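PDB 6M7L: putative non-ribosomal peptide synthetase from Actinomadura parvosata subsp. kistnae, which probably serves a peptide-making assembly line as a condensation-type domain, its exact role being uncertain. Local coordinates for residues P129-L134 against L145-R150; A105-L110 against F135-R140; A64-G69 against T95-L100; R30-S35 against H149-D154. All blocks are in the same frame, centred on the assembly; numbering follows the deposited sequence.

Contact 1: P129-L134 against L145-R150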
loop_
_atom_site.group_PDB
_atom_site.type_symbol
_atom_site.label_atom_id
_atom_site.label_comp_id
_atom_site.label_asym_id
_atom_site.label_seq_id
_atom_site.Cartn_x
_atom_site.Cartn_y
_atom_site.Cartn_z
ATOM N N PRO A 129 14.095 19.776 10.358
ATOM C CA PRO A 129 12.643 19.925 10.525
ATOM C C PRO A 129 11.926 18.645 10.927
ATOM O O PRO A 129 10.755 18.460 10.579
ATOM C CB PRO A 129 12.193 20.404 9.143
ATOM C CG PRO A 129 13.172 19.767 8.212
ATOM C CD PRO A 129 14.480 19.657 8.942
ATOM N N TRP A 130 12.598 17.757 11.657
ATOM C CA TRP A 130 11.910 16.594 12.196
ATOM C C TRP A 130 12.676 16.069 13.401
ATOM O O TRP A 130 13.846 16.396 13.610
ATOM C CB TRP A 130 11.721 15.497 11.139
ATOM C CG TRP A 130 12.968 14.785 10.717
ATOM C CD1 TRP A 130 14.164 15.348 10.376
ATOM C CD2 TRP A 130 13.132 13.371 10.561
ATOM N NE1 TRP A 130 15.066 14.370 10.033
ATOM C CE2 TRP A 130 14.456 13.148 10.137
ATOM C CE3 TRP A 130 12.288 12.272 10.747
ATOM C CZ2 TRP A 130 14.956 11.871 9.888
ATOM C CZ3 TRP A 130 12.786 11.005 10.506
ATOM C CH2 TRP A 130 14.107 10.815 10.081
ATOM N N ARG A 131 11.986 15.255 14.195
ATOM C CA ARG A 131 12.549 14.694 15.414
ATOM C C ARG A 131 11.744 13.460 15.795
ATOM O O ARG A 131 10.637 13.239 15.296
ATOM C CB ARG A 131 12.550 15.718 16.551
ATOM C CG ARG A 131 11.223 16.424 16.721
ATOM C CD ARG A 131 11.155 17.218 18.012
ATOM N NE ARG A 131 9.767 17.396 18.420
ATOM C CZ ARG A 131 9.056 18.501 18.224
ATOM N NH1 ARG A 131 9.604 19.557 17.639
ATOM N NH2 ARG A 131 7.794 18.545 18.624
ATOM N N ALA A 132 12.315 12.659 16.690
ATOM C CA ALA A 132 11.718 11.400 17.105
ATOM C C ALA A 132 11.718 11.300 18.622
ATOM O O ALA A 132 12.687 11.690 19.279
ATOM C CB ALA A 132 12.465 10.204 16.502
ATOM N N HIS A 133 10.628 10.767 19.171
ATOM C CA HIS A 133 10.467 10.601 20.612
ATOM C C HIS A 133 10.131 9.142 20.886
ATOM O O HIS A 133 9.033 8.683 20.554
ATOM C CB HIS A 133 9.379 11.524 21.155
ATOM C CG HIS A 133 9.469 12.926 20.640
ATOM N ND1 HIS A 133 10.075 13.942 21.347
ATOM C CD2 HIS A 133 9.036 13.479 19.483
ATOM C CE1 HIS A 133 10.008 15.062 20.648
ATOM N NE2 HIS A 133 9.382 14.808 19.514
ATOM N N LEU A 134 11.072 8.419 21.483
ATOM C CA LEU A 134 10.867 7.023 21.833
ATOM C C LEU A 134 10.356 6.929 23.264
ATOM O O LEU A 134 10.881 7.595 24.163
ATOM C CB LEU A 134 12.165 6.231 21.675
ATOM C CG LEU A 134 12.105 4.744 22.024
ATOM C CD1 LEU A 134 11.013 4.052 21.224
ATOM C CD2 LEU A 134 13.455 4.093 21.772
ATOM N N LEU A 145 7.291 8.053 18.322
ATOM C CA LEU A 145 6.630 9.197 17.713
ATOM C C LEU A 145 7.616 9.896 16.793
ATOM O O LEU A 145 8.751 10.176 17.190
ATOM C CB LEU A 145 6.113 10.175 18.772
ATOM C CG LEU A 145 5.591 11.518 18.253
ATOM C CD1 LEU A 145 4.321 11.338 17.430
ATOM C CD2 LEU A 145 5.354 12.480 19.402
ATOM N N VAL A 146 7.187 10.162 15.565
ATOM C CA VAL A 146 7.970 10.918 14.599
ATOM C C VAL A 146 7.179 12.169 14.257
ATOM O O VAL A 146 6.028 12.078 13.811
ATOM C CB VAL A 146 8.281 10.098 13.336
ATOM C CG1 VAL A 146 9.054 10.947 12.331
ATOM C CG2 VAL A 146 9.061 8.840 13.697
ATOM N N VAL A 147 7.783 13.330 14.486
ATOM C CA VAL A 147 7.182 14.616 14.158
ATOM C C VAL A 147 8.025 15.260 13.071
ATOM O O VAL A 147 9.259 15.229 13.132
ATOM C CB VAL A 147 7.085 15.529 15.395
ATOM C CG1 VAL A 147 6.299 16.790 15.066
ATOM C CG2 VAL A 147 6.451 14.784 16.559
ATOM N N ALA A 148 7.362 15.828 12.069
ATOM C CA ALA A 148 8.039 16.525 10.986
ATOM C C ALA A 148 7.279 17.803 10.677
ATOM O O ALA A 148 6.055 17.775 10.527
ATOM C CB ALA A 148 8.142 15.647 9.734
ATOM N N HIS A 149 7.998 18.919 10.594
ATOM C CA HIS A 149 7.350 20.185 10.288
ATOM C C HIS A 149 6.837 20.172 8.854
ATOM O O HIS A 149 7.463 19.594 7.961
ATOM C CB HIS A 149 8.318 21.348 10.499
ATOM C CG HIS A 149 7.637 22.674 10.632
ATOM N ND1 HIS A 149 7.131 23.363 9.552
ATOM C CD2 HIS A 149 7.359 23.427 11.722
ATOM C CE1 HIS A 149 6.576 24.486 9.969
ATOM N NE2 HIS A 149 6.701 24.549 11.283
ATOM N N ARG A 150 5.686 20.810 8.634
ATOM C CA ARG A 150 5.079 20.787 7.306
ATOM C C ARG A 150 5.861 21.598 6.282
ATOM O O ARG A 150 5.492 21.594 5.102
ATOM C CB ARG A 150 3.633 21.281 7.376
ATOM C CG ARG A 150 2.741 20.452 8.286
ATOM C CD ARG A 150 1.289 20.900 8.209
ATOM N NE ARG A 150 0.422 19.826 7.732
ATOM C CZ ARG A 150 -0.208 18.967 8.526
ATOM N NH1 ARG A 150 -0.974 18.018 8.004
ATOM N NH2 ARG A 150 -0.076 19.059 9.841
#
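Val146 CG1 lies at the edge of the Trp130 indole, near the ring plane and 3.8 Å from CE3. The setting is an antiparallel beta hairpin of strands 130-136 and 141-149. Val147 packs over one face of the Arg131 guanidinium, with CG1 set toward the rim. His133 NE2 occupies the edge of that same guanidinium. It accepts from Arg131 NE at 2.8 Å, and the bond lies almost in both planes. Val147 CG2 also sits at the edge of the His133 ring, while Leu145 CD2 is 3.8 Å from His133 CD2. The hairpin's two sides differ. Trp130, Ala132, Val146 and Ala148 line the side covered by helix 58-71. Arg131, His133, Leu145 and Val147 line the other, near helix 110-119. Trp130 CB touches Ala148 CB at 3.8 Å, and the indole runs on toward Leu65 and Val68 of helix 58-71. His133 ND1 is bonded to Glu101, and Arg131 NH2 to the carbonyls of Arg117 and Arg120, so both polar groups are pinned. An alanine in place of His133 would probably leave Arg131 NE and the Glu101 carboxylate without these mates and open a gap beside Leu145 CD2. Arg131 with Val147 and His133 with Leu145 are hydrogen-bonded pairs; Trp130 with Ala148 and Ala132 with Val146 are non-hydrogen-bonded pairs. At one end of the ladder, His149 N donates to Pro129 O at 2.8 Å, with an angle of 162° at the hydrogen.

Contact 2: A105-L110 against F135-R140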
loop_
_atom_site.group_PDB
_atom_site.type_symbol
_atom_site.label_atom_id
_atom_site.label_comp_id
_atom_site.label_asym_id
_atom_site.label_seq_id
_atom_site.Cartn_x
_atom_site.Cartn_y
_atom_site.Cartn_z
ATOM N N ALA A 105 7.939 5.639 29.891
ATOM C CA ALA A 105 6.580 6.033 30.225
ATOM C C ALA A 105 5.736 4.800 30.501
ATOM O O ALA A 105 6.153 3.663 30.264
ATOM C CB ALA A 105 5.952 6.863 29.102
ATOM N N THR A 106 4.539 5.047 31.024
ATOM C CA THR A 106 3.483 4.054 31.116
ATOM C C THR A 106 2.363 4.434 30.157
ATOM O O THR A 106 2.155 5.617 29.869
ATOM C CB THR A 106 2.931 3.946 32.543
ATOM O OG1 THR A 106 2.556 5.246 33.013
ATOM C CG2 THR A 106 3.973 3.350 33.475
ATOM N N GLU A 107 1.658 3.415 29.652
ATOM C CA GLU A 107 0.530 3.627 28.748
ATOM C C GLU A 107 -0.368 4.752 29.246
ATOM O O GLU A 107 -0.794 5.622 28.479
ATOM C CB GLU A 107 -0.266 2.327 28.611
ATOM C CG GLU A 107 -1.287 2.340 27.495
ATOM C CD GLU A 107 -0.643 2.569 26.149
ATOM O OE1 GLU A 107 -1.215 3.315 25.327
ATOM O OE2 GLU A 107 0.448 2.003 25.916
ATOM N N ASP A 108 -0.669 4.714 30.544
ATOM C CA ASP A 108 -1.250 5.792 31.336
ATOM C C ASP A 108 -1.003 7.180 30.754
ATOM O O ASP A 108 -1.951 7.917 30.465
ATOM C CB ASP A 108 -0.668 5.711 32.751
ATOM C CG ASP A 108 -1.526 6.398 33.782
ATOM O OD1 ASP A 108 -2.664 6.786 33.449
ATOM O OD2 ASP A 108 -1.055 6.547 34.931
ATOM N N GLU A 109 0.267 7.538 30.564
ATOM C CA GLU A 109 0.659 8.904 30.240
ATOM C C GLU A 109 1.066 9.087 28.783
ATOM O O GLU A 109 1.577 10.154 28.424
ATOM C CB GLU A 109 1.797 9.348 31.162
ATOM C CG GLU A 109 3.029 8.460 31.107
ATOM C CD GLU A 109 3.778 8.423 32.425
ATOM O OE1 GLU A 109 4.848 7.780 32.489
ATOM O OE2 GLU A 109 3.292 9.033 33.401
ATOM N N LEU A 110 0.849 8.087 27.935
ATOM C CA LEU A 110 1.194 8.204 26.521
ATOM C C LEU A 110 0.331 9.227 25.780
ATOM O O LEU A 110 0.866 9.965 24.942
ATOM C CB LEU A 110 1.106 6.843 25.828
ATOM C CG LEU A 110 2.419 6.061 25.794
ATOM C CD1 LEU A 110 2.276 4.807 24.951
ATOM C CD2 LEU A 110 3.547 6.940 25.271
ATOM N N PHE A 135 9.329 6.102 23.472
ATOM C CA PHE A 135 8.680 5.947 24.774
ATOM C C PHE A 135 8.742 4.484 25.190
ATOM O O PHE A 135 7.852 3.691 24.845
ATOM C CB PHE A 135 7.240 6.449 24.727
ATOM C CG PHE A 135 7.120 7.900 24.365
ATOM C CD1 PHE A 135 7.265 8.883 25.332
ATOM C CD2 PHE A 135 6.869 8.285 23.057
ATOM C CE1 PHE A 135 7.158 10.224 25.002
ATOM C CE2 PHE A 135 6.760 9.625 22.721
ATOM C CZ PHE A 135 6.906 10.594 23.696
ATOM N N PRO A 136 9.777 4.081 25.927
ATOM C CA PRO A 136 9.871 2.687 26.392
ATOM C C PRO A 136 8.786 2.378 27.412
ATOM O O PRO A 136 8.659 3.061 28.433
ATOM C CB PRO A 136 11.271 2.615 27.016
ATOM C CG PRO A 136 12.016 3.775 26.434
ATOM C CD PRO A 136 10.995 4.848 26.233
ATOM N N LEU A 137 8.000 1.340 27.130
ATOM C CA LEU A 137 6.979 0.845 28.043
ATOM C C LEU A 137 7.438 -0.402 28.785
ATOM O O LEU A 137 7.340 -0.471 30.014
ATOM C CB LEU A 137 5.685 0.556 27.274
ATOM C CG LEU A 137 5.113 1.752 26.513
ATOM C CD1 LEU A 137 4.014 1.311 25.560
ATOM C CD2 LEU A 137 4.596 2.800 27.490
ATOM N N THR A 138 7.926 -1.397 28.051
ATOM C CA THR A 138 8.618 -2.556 28.595
ATOM C C THR A 138 9.871 -2.787 27.758
ATOM O O THR A 138 10.174 -2.026 26.836
ATOM C CB THR A 138 7.733 -3.810 28.593
ATOM O OG1 THR A 138 7.565 -4.276 27.249
ATOM C CG2 THR A 138 6.366 -3.517 29.197
ATOM N N ASP A 139 10.606 -3.853 28.078
ATOM C CA ASP A 139 11.757 -4.213 27.260
ATOM C C ASP A 139 11.353 -4.775 25.905
ATOM O O ASP A 139 12.202 -4.866 25.012
ATOM C CB ASP A 139 12.640 -5.218 28.004
ATOM C CG ASP A 139 11.853 -6.398 28.550
ATOM O OD1 ASP A 139 10.698 -6.604 28.122
ATOM O OD2 ASP A 139 12.393 -7.116 29.416
ATOM N N ARG A 140 10.082 -5.140 25.732
ATOM C CA ARG A 140 9.578 -5.698 24.483
ATOM C C ARG A 140 8.462 -4.860 23.874
ATOM O O ARG A 140 7.856 -5.283 22.884
ATOM C CB ARG A 140 9.086 -7.132 24.706
ATOM C CG ARG A 140 8.166 -7.275 25.906
ATOM C CD ARG A 140 7.372 -8.576 25.891
ATOM N NE ARG A 140 8.216 -9.764 25.991
ATOM C CZ ARG A 140 8.313 -10.695 25.048
ATOM N NH1 ARG A 140 7.611 -10.584 23.927
ATOM N NH2 ARG A 140 9.104 -11.744 25.228
#
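Leu110 and Leu137 meet tip to tip, CD1 to CD1 at 4.0 Å. The other branch of Leu110, CD2, lies 3.8 Å from Phe135 CB and equally near CG, so one leucine touches two residues of 135-140. The two methyls of Leu137 part. CD2 reaches the carbonyl of Ala105, 3.3 Å from its O. CD1 comes within 3.6 Å of Glu107 OE2. That carboxylate has a stronger partner in Arg51, with which it forms a salt bridge. The backbones are joined by Ala105 N, which donates to Pro136 O at 3.0 Å and nearly straight, 172° at the hydrogen. Further out, the turn 106-109 sets up Leu110. Glu109 N bonds to Thr106 O, and Thr106 N bonds back to Glu109 OE1, approaching from above the carboxylate plane. Glu109 is the N-cap of helix 110-119, whose Leu113 and Leu114 also touch Phe135. Strand 100-102, this helix and the neighbouring parallel strand 130-136 form a beta-alpha-beta crossover, and the contact ties the start of its helix to the far end of its second strand.

Contact 3: A64-G69 against T95-L100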
loop_
_atom_site.group_PDB
_atom_site.type_symbol
_atom_site.label_atom_id
_atom_site.label_comp_id
_atom_site.label_asym_id
_atom_site.label_seq_id
_atom_site.Cartn_x
_atom_site.Cartn_y
_atom_site.Cartn_z
ATOM N N ALA A 64 18.918 4.135 11.752
ATOM C CA ALA A 64 17.904 4.163 10.702
ATOM C C ALA A 64 17.290 5.550 10.565
ATOM O O ALA A 64 17.033 6.011 9.445
ATOM C CB ALA A 64 16.823 3.124 10.988
ATOM N N LEU A 65 17.043 6.225 11.690
ATOM C CA LEU A 65 16.554 7.600 11.638
ATOM C C LEU A 65 17.526 8.492 10.875
ATOM O O LEU A 65 17.124 9.259 9.991
ATOM C CB LEU A 65 16.325 8.127 13.053
ATOM C CG LEU A 65 15.121 7.551 13.803
ATOM C CD1 LEU A 65 15.128 7.976 15.265
ATOM C CD2 LEU A 65 13.825 7.962 13.125
ATOM N N ALA A 66 18.820 8.389 11.194
ATOM C CA ALA A 66 19.825 9.143 10.452
ATOM C C ALA A 66 19.856 8.741 8.983
ATOM O O ALA A 66 20.134 9.581 8.118
ATOM C CB ALA A 66 21.201 8.948 11.085
ATOM N N ASP A 67 19.571 7.470 8.679
ATOM C CA ASP A 67 19.576 7.016 7.290
ATOM C C ASP A 67 18.434 7.637 6.497
ATOM O O ASP A 67 18.617 8.016 5.334
ATOM C CB ASP A 67 19.495 5.493 7.231
ATOM C CG ASP A 67 20.745 4.826 7.753
ATOM O OD1 ASP A 67 21.838 5.417 7.613
ATOM O OD2 ASP A 67 20.635 3.711 8.305
ATOM N N VAL A 68 17.248 7.734 7.102
ATOM C CA VAL A 68 16.141 8.432 6.453
ATOM C C VAL A 68 16.520 9.882 6.186
ATOM O O VAL A 68 16.241 10.424 5.108
ATOM C CB VAL A 68 14.868 8.332 7.312
ATOM C CG1 VAL A 68 13.707 9.038 6.625
ATOM C CG2 VAL A 68 14.534 6.883 7.582
ATOM N N GLY A 69 17.166 10.530 7.159
ATOM C CA GLY A 69 17.629 11.890 6.946
ATOM C C GLY A 69 18.665 11.988 5.843
ATOM O O GLY A 69 18.652 12.931 5.049
ATOM N N THR A 95 25.934 15.568 11.134
ATOM C CA THR A 95 25.490 16.855 11.660
ATOM C C THR A 95 24.186 17.222 10.968
ATOM O O THR A 95 24.181 17.604 9.795
ATOM C CB THR A 95 26.547 17.933 11.439
ATOM O OG1 THR A 95 26.461 18.420 10.093
ATOM C CG2 THR A 95 27.941 17.373 11.677
ATOM N N GLY A 96 23.074 17.096 11.680
ATOM C CA GLY A 96 21.765 17.208 11.061
ATOM C C GLY A 96 20.950 15.937 11.120
ATOM O O GLY A 96 19.866 15.887 10.520
ATOM N N ARG A 97 21.434 14.900 11.792
ATOM C CA ARG A 97 20.585 13.773 12.124
ATOM C C ARG A 97 19.455 14.257 13.033
ATOM O O ARG A 97 19.622 15.226 13.779
ATOM C CB ARG A 97 21.396 12.680 12.819
ATOM C CG ARG A 97 21.834 13.047 14.230
ATOM C CD ARG A 97 22.739 11.995 14.849
ATOM N NE ARG A 97 22.544 10.675 14.257
ATOM C CZ ARG A 97 22.793 9.532 14.887
ATOM N NH1 ARG A 97 23.230 9.544 16.139
ATOM N NH2 ARG A 97 22.594 8.375 14.271
ATOM N N PRO A 98 18.285 13.618 12.979
ATOM C CA PRO A 98 17.194 14.043 13.847
ATOM C C PRO A 98 17.502 13.705 15.293
ATOM O O PRO A 98 18.157 12.689 15.582
ATOM C CB PRO A 98 15.995 13.232 13.324
ATOM C CG PRO A 98 16.622 11.991 12.793
ATOM C CD PRO A 98 17.909 12.455 12.156
ATOM N N PRO A 99 17.072 14.538 16.236
ATOM C CA PRO A 99 17.184 14.158 17.646
ATOM C C PRO A 99 16.249 13.005 17.972
ATOM O O PRO A 99 15.191 12.839 17.361
ATOM C CB PRO A 99 16.784 15.434 18.397
ATOM C CG PRO A 99 15.994 16.230 17.412
ATOM C CD PRO A 99 16.563 15.909 16.064
ATOM N N LEU A 100 16.661 12.194 18.942
ATOM C CA LEU A 100 15.895 11.027 19.377
ATOM C C LEU A 100 15.767 11.079 20.896
ATOM O O LEU A 100 16.692 10.692 21.617
ATOM C CB LEU A 100 16.558 9.730 18.926
ATOM C CG LEU A 100 15.952 8.437 19.483
ATOM C CD1 LEU A 100 14.480 8.310 19.100
ATOM C CD2 LEU A 100 16.739 7.221 19.014
#
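Leu65 and Ala66 of helix 58-71 pack against Arg97, Pro98 and Leu100, on the chain that leads into strand 100-102 at the border of a five-stranded sheet. The contact is one of helix against incoming strand. Pro98 sits in the middle. Its CG is 3.9 Å from Leu65 CB, and its CD is 3.9 Å from Leu65 O. Leu65 CD1 goes on to Leu100 CD1, also at 3.9 Å, and these two leucine side chains cross at about a right angle. Arg97 closes the outer end. Its chain is bent at chi3, -24°, which places NE 3.9 Å from Ala66 CB. The same methyl lies at the edge of the guanidinium, in its plane and 3.5 Å from NH2. This is contact by shape. Arg97 NE also has a long, weak ion pair with Glu94. Pro98 also touches the indole of Trp130, and Leu65 touches Ala132, so both residues face the hairpin strand 130-136. With an alanine at Pro98, CG and CD are gone, which would probably open a gap between Leu65 CB and the Trp130 ring and leave the backbone here freer to turn. Helix 155-172 also packs on helix 58-71, its Leu165 touching Ala64 and Leu65. A helix laid over a sheet in this way is consistent with the chloramphenicol acetyltransferase-like alpha/beta subdomain of condensation domains.

Contact 4: R30-S35 against H149-D154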
loop_
_atom_site.group_PDB
_atom_site.type_symbol
_atom_site.label_atom_id
_atom_site.label_comp_id
_atom_site.label_asym_id
_atom_site.label_seq_id
_atom_site.Cartn_x
_atom_site.Cartn_y
_atom_site.Cartn_z
ATOM N N ARG A 30 5.522 30.234 3.495
ATOM C CA ARG A 30 4.420 30.445 4.427
ATOM C C ARG A 30 4.594 29.607 5.688
ATOM O O ARG A 30 4.326 30.082 6.798
ATOM C CB ARG A 30 3.089 30.129 3.749
ATOM C CG ARG A 30 1.884 30.547 4.569
ATOM C CD ARG A 30 0.593 30.436 3.781
ATOM N NE ARG A 30 -0.550 30.838 4.591
ATOM C CZ ARG A 30 -1.188 30.031 5.431
ATOM N NH1 ARG A 30 -0.800 28.770 5.566
ATOM N NH2 ARG A 30 -2.217 30.482 6.135
ATOM N N MET A 31 5.052 28.361 5.540
ATOM C CA MET A 31 5.245 27.504 6.704
ATOM C C MET A 31 6.309 28.067 7.633
ATOM O O MET A 31 6.163 28.012 8.860
ATOM C CB MET A 31 5.615 26.087 6.265
ATOM C CG MET A 31 4.505 25.347 5.538
ATOM S SD MET A 31 2.972 25.325 6.478
ATOM C CE MET A 31 3.579 24.699 8.038
ATOM N N TRP A 32 7.390 28.608 7.070
ATOM C CA TRP A 32 8.438 29.195 7.896
ATOM C C TRP A 32 7.900 30.372 8.700
ATOM O O TRP A 32 8.151 30.485 9.907
ATOM C CB TRP A 32 9.615 29.626 7.019
ATOM C CG TRP A 32 10.826 30.034 7.801
ATOM C CD1 TRP A 32 11.858 29.231 8.188
ATOM C CD2 TRP A 32 11.129 31.344 8.297
ATOM N NE1 TRP A 32 12.787 29.957 8.892
ATOM C CE2 TRP A 32 12.363 31.257 8.974
ATOM C CE3 TRP A 32 10.478 32.582 8.236
ATOM C CZ2 TRP A 32 12.960 32.362 9.584
ATOM C CZ3 TRP A 32 11.073 33.675 8.840
ATOM C CH2 TRP A 32 12.300 33.557 9.505
ATOM N N LEU A 33 7.143 31.255 8.045
ATOM C CA LEU A 33 6.597 32.425 8.723
ATOM C C LEU A 33 5.671 32.020 9.863
ATOM O O LEU A 33 5.832 32.476 11.001
ATOM C CB LEU A 33 5.867 33.315 7.715
ATOM C CG LEU A 33 6.768 34.019 6.697
ATOM C CD1 LEU A 33 5.950 34.684 5.608
ATOM C CD2 LEU A 33 7.660 35.033 7.391
ATOM N N LEU A 34 4.703 31.143 9.583
ATOM C CA LEU A 34 3.777 30.702 10.619
ATOM C C LEU A 34 4.451 29.882 11.709
ATOM O O LEU A 34 3.837 29.664 12.760
ATOM C CB LEU A 34 2.640 29.890 10.003
ATOM C CG LEU A 34 1.804 30.574 8.923
ATOM C CD1 LEU A 34 0.669 29.662 8.486
ATOM C CD2 LEU A 34 1.270 31.913 9.409
ATOM N N SER A 35 5.684 29.419 11.494
ATOM C CA SER A 35 6.406 28.698 12.533
ATOM C C SER A 35 6.939 29.619 13.622
ATOM O O SER A 35 7.343 29.129 14.681
ATOM C CB SER A 35 7.568 27.907 11.925
ATOM O OG SER A 35 8.752 28.686 11.888
ATOM N N HIS A 149 7.998 18.919 10.594
ATOM C CA HIS A 149 7.350 20.185 10.288
ATOM C C HIS A 149 6.837 20.172 8.854
ATOM O O HIS A 149 7.463 19.594 7.961
ATOM C CB HIS A 149 8.318 21.348 10.499
ATOM C CG HIS A 149 7.637 22.674 10.632
ATOM N ND1 HIS A 149 7.131 23.363 9.552
ATOM C CD2 HIS A 149 7.359 23.427 11.722
ATOM C CE1 HIS A 149 6.576 24.486 9.969
ATOM N NE2 HIS A 149 6.701 24.549 11.283
ATOM N N ARG A 150 5.686 20.810 8.634
ATOM C CA ARG A 150 5.079 20.787 7.306
ATOM C C ARG A 150 5.861 21.598 6.282
ATOM O O ARG A 150 5.492 21.594 5.102
ATOM C CB ARG A 150 3.633 21.281 7.376
ATOM C CG ARG A 150 2.741 20.452 8.286
ATOM C CD ARG A 150 1.289 20.900 8.209
ATOM N NE ARG A 150 0.422 19.826 7.732
ATOM C CZ ARG A 150 -0.208 18.967 8.526
ATOM N NH1 ARG A 150 -0.974 18.018 8.004
ATOM N NH2 ARG A 150 -0.076 19.059 9.841
ATOM N N ILE A 151 6.926 22.291 6.700
ATOM C CA ILE A 151 7.840 22.908 5.749
ATOM C C ILE A 151 8.666 21.853 5.030
ATOM O O ILE A 151 9.251 22.131 3.978
ATOM C CB ILE A 151 8.751 23.921 6.471
ATOM C CG1 ILE A 151 9.410 24.876 5.474
ATOM C CG2 ILE A 151 9.815 23.198 7.282
ATOM C CD1 ILE A 151 10.288 25.923 6.126
ATOM N N ALA A 152 8.716 20.635 5.570
ATOM C CA ALA A 152 9.514 19.562 5.004
ATOM C C ALA A 152 8.717 18.326 4.626
ATOM O O ALA A 152 9.217 17.517 3.839
ATOM C CB ALA A 152 10.615 19.138 5.984
ATOM N N ALA A 153 7.507 18.157 5.152
ATOM C CA ALA A 153 6.765 16.919 4.965
ATOM C C ALA A 153 5.280 17.229 4.874
ATOM O O ALA A 153 4.756 18.006 5.679
ATOM C CB ALA A 153 7.038 15.945 6.117
ATOM N N ASP A 154 4.608 16.628 3.897
ATOM C CA ASP A 154 3.168 16.759 3.756
ATOM C C ASP A 154 2.489 15.519 4.341
ATOM O O ASP A 154 3.121 14.698 5.015
ATOM C CB ASP A 154 2.792 16.998 2.289
ATOM C CG ASP A 154 3.222 15.865 1.368
ATOM O OD1 ASP A 154 3.841 14.889 1.843
ATOM O OD2 ASP A 154 2.937 15.953 0.153
#
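Met31 reaches from helix 26-34 into the turn after strand 141-149 and touches three successive residues there. Its CB packs on Ile151 CB at 3.8 Å. CG lies 3.9 Å from Arg150 O. SD then passes 4.2 Å from Arg150 CB. The chain is bent at both chi2 (-53°) and chi3 (-52°), and the second bend brings the methyl CE to the tip of the contact. There CE is 3.5 Å from Arg150 CB and 3.6 Å from His149 CE1. Beside it, Ser35 CB comes 3.5 Å from His149 NE2, so Met31 CE and Ser35 CB meet the ring at two neighbouring atoms. Trp32 adds its CB, which touches Ile151 CD1. The imidazole of His149 is held within its own turn: Ile151 N donates to ND1 at 3.1 Å and nearly in the ring plane. The ring of His45 also packs against it. Residues 149-154 read His-Arg-Ile-Ala-Ala-Asp. This only partly matches the HHxxxDG signature of condensation domains: Arg150 stands for the second histidine, and the final glycine is not kept either. Asp154 caps helix 155-172 and forms a salt bridge with Arg301. In segment 30-35, Ser35 OG bonds to Trp32 O, and Trp32 NE1 to Phe79 O. Carbon and sulphur atoms of segment 30-35 thus do most of the touching, while the polar groups of Ser35, Trp32 and His149 ND1 are satisfied by other partners. The single bond from Ile151 N probably fixes the rotation of the His149 ring, with Met31 and Ser35 packed against it.

All four contacts lie in one condensation-type domain. Contact 1 is the hub: its hairpin strands belong to the five-stranded sheet, and it touches each of the others. Between centres, contact 3 is about 10 Å away, where Pro98 and Pro99 meet the first hairpin strand. Contact 4, about 13 Å between centres, shares His149 and Arg150 with contact 1. Contact 2, about 18 Å between centres, takes up strand 130-136 at its C-terminal end. Contacts 2 and 4 are about 30 Å apart between centres, so the hairpin spans from a peripheral turn to the HHxxxDG-like turn. Contact 3 closes before contacts 1 and 2 open, whose segments alternate; contacts 2 and 3 nest inside the loop closed by contact 4.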